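Local coordinates for phage-related protein (Bordetella bronchiseptica RB50, PDB 3BJQ) that probably serves as a major capsid (coat) protein of a phage or prophage, forming part of the shell that encloses the viral DNA, at residues 178-183 with 245-250. Numbering follows the deposited sequence.
Sequences NRLMLS and VWLGYV
The side-chain amide of Asn178 pairs with the backbone of Val250 through both of its polar atoms. Val250 N gives an almost straight bond (174°) to a lone pair of Asn178 OD1 at 2.9 Å, and Asn178 ND2 returns one to Val250 O at 2.8 Å. CG of Asn178 sits between its own N and C (chi1 57°), and the amide it carries faces the Val250 backbone. Beside this grip, Gly248 O accepts both Asn178 N and Arg179 N, a classic beta bulge. Regular antiparallel pairing follows, with Met181 N 2.8 Å from Trp246 O and Trp246 N donating back to Met181 O. On one face, Arg179 CG presses on Val250 CG2 at 3.4 Å, while its guanidinium reaches Asp252 in a salt bridge. Gly248 N sits 3.5 Å above the plane of the Trp246 ring, toward its rim, with Arg179 CB at the ring edge. The other face is aliphatic: Leu180 and Leu247 run side by side, CD1 to CD1 3.9 Å, and pack on helix 158-173; Leu182 lies alongside Val245 and meets helix 210-217. This bulged antiparallel pair forms the centre of a six-stranded mixed sheet, consistent with the HK97-like fold of phage major capsid proteins.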
# COMPACT_ATOMS: atom_id res chain seq x y z
N ASN E 178 -33.97 -25.92 -15.25
CA ASN E 178 -33.48 -24.58 -15.57
C ASN E 178 -32.48 -24.52 -16.72
O ASN E 178 -31.95 -23.44 -17.03
CB ASN E 178 -32.87 -23.93 -14.31
CG ASN E 178 -31.77 -24.75 -13.71
OD1 ASN E 178 -31.44 -25.82 -14.22
ND2 ASN E 178 -31.19 -24.26 -12.64
N ARG E 179 -32.24 -25.66 -17.36
CA ARG E 179 -31.35 -25.75 -18.49
C ARG E 179 -32.03 -26.47 -19.62
O ARG E 179 -32.48 -27.59 -19.42
CB ARG E 179 -30.12 -26.58 -18.18
CG ARG E 179 -29.20 -26.02 -17.20
CD ARG E 179 -28.37 -24.87 -17.72
NE ARG E 179 -27.51 -24.46 -16.62
CZ ARG E 179 -27.91 -23.69 -15.62
NH1 ARG E 179 -29.13 -23.19 -15.61
NH2 ARG E 179 -27.06 -23.41 -14.65
N LEU E 180 -32.08 -25.86 -20.79
CA LEU E 180 -32.56 -26.56 -21.99
C LEU E 180 -31.43 -26.53 -23.00
O LEU E 180 -30.94 -25.46 -23.32
CB LEU E 180 -33.85 -25.92 -22.53
CG LEU E 180 -34.68 -26.72 -23.57
CD1 LEU E 180 -36.16 -26.40 -23.44
CD2 LEU E 180 -34.21 -26.41 -24.95
N MSE E 181 -30.99 -27.71 -23.44
CA MSE E 181 -29.98 -27.86 -24.47
C MSE E 181 -30.67 -28.16 -25.82
O MSE E 181 -31.29 -29.20 -25.98
CB MSE E 181 -29.04 -29.03 -24.13
CG MSE E 181 -27.75 -29.09 -24.91
SE MSE E 181 -27.84 -29.60 -26.78
CE MSE E 181 -28.65 -31.32 -26.61
N LEU E 182 -30.56 -27.24 -26.76
CA LEU E 182 -31.00 -27.46 -28.14
C LEU E 182 -29.77 -27.72 -28.99
O LEU E 182 -28.88 -26.86 -29.06
CB LEU E 182 -31.66 -26.21 -28.71
CG LEU E 182 -32.91 -25.66 -28.03
CD1 LEU E 182 -33.37 -24.41 -28.73
CD2 LEU E 182 -34.00 -26.72 -28.07
N SER E 183 -29.71 -28.86 -29.66
CA SER E 183 -28.64 -29.07 -30.62
C SER E 183 -28.85 -28.10 -31.78
O SER E 183 -29.95 -27.65 -32.04
CB SER E 183 -28.67 -30.48 -31.17
OG SER E 183 -29.89 -30.74 -31.87
N VAL E 245 -32.44 -32.97 -28.16
CA VAL E 245 -32.82 -31.91 -27.23
C VAL E 245 -32.76 -32.52 -25.85
O VAL E 245 -33.06 -33.70 -25.70
CB VAL E 245 -34.21 -31.38 -27.56
CG1 VAL E 245 -34.69 -30.40 -26.48
CG2 VAL E 245 -34.17 -30.73 -28.95
N TRP E 246 -32.33 -31.75 -24.86
CA TRP E 246 -32.21 -32.24 -23.49
C TRP E 246 -32.68 -31.14 -22.54
O TRP E 246 -32.51 -29.98 -22.83
CB TRP E 246 -30.76 -32.63 -23.22
CG TRP E 246 -30.45 -33.00 -21.80
CD1 TRP E 246 -30.40 -34.26 -21.28
CD2 TRP E 246 -30.10 -32.10 -20.73
NE1 TRP E 246 -30.06 -34.20 -19.95
CE2 TRP E 246 -29.86 -32.90 -19.59
CE3 TRP E 246 -29.96 -30.71 -20.63
CZ2 TRP E 246 -29.51 -32.35 -18.35
CZ3 TRP E 246 -29.62 -30.16 -19.40
CH2 TRP E 246 -29.38 -30.98 -18.27
N LEU E 247 -33.28 -31.53 -21.42
CA LEU E 247 -33.70 -30.61 -20.37
C LEU E 247 -33.21 -31.10 -19.04
O LEU E 247 -33.24 -32.29 -18.79
CB LEU E 247 -35.20 -30.56 -20.23
CG LEU E 247 -36.04 -29.58 -21.04
CD1 LEU E 247 -36.36 -30.14 -22.44
CD2 LEU E 247 -37.30 -29.36 -20.22
N GLY E 248 -32.87 -30.20 -18.13
CA GLY E 248 -32.45 -30.64 -16.81
C GLY E 248 -32.47 -29.56 -15.78
O GLY E 248 -32.55 -28.37 -16.10
N TYR E 249 -32.48 -29.99 -14.53
CA TYR E 249 -32.21 -29.12 -13.40
C TYR E 249 -30.72 -29.28 -13.12
O TYR E 249 -30.25 -30.37 -12.78
CB TYR E 249 -33.02 -29.46 -12.14
CG TYR E 249 -32.50 -28.66 -10.98
CD1 TYR E 249 -32.82 -27.33 -10.85
CD2 TYR E 249 -31.63 -29.22 -10.04
CE1 TYR E 249 -32.31 -26.57 -9.80
CE2 TYR E 249 -31.11 -28.47 -9.00
CZ TYR E 249 -31.47 -27.14 -8.87
OH TYR E 249 -30.97 -26.38 -7.82
N VAL E 250 -29.98 -28.18 -13.33
CA VAL E 250 -28.54 -28.09 -13.06
C VAL E 250 -28.39 -26.99 -12.03
O VAL E 250 -28.88 -25.85 -12.23
CB VAL E 250 -27.76 -27.73 -14.33
CG1 VAL E 250 -26.23 -27.74 -14.10
CG2 VAL E 250 -28.11 -28.69 -15.45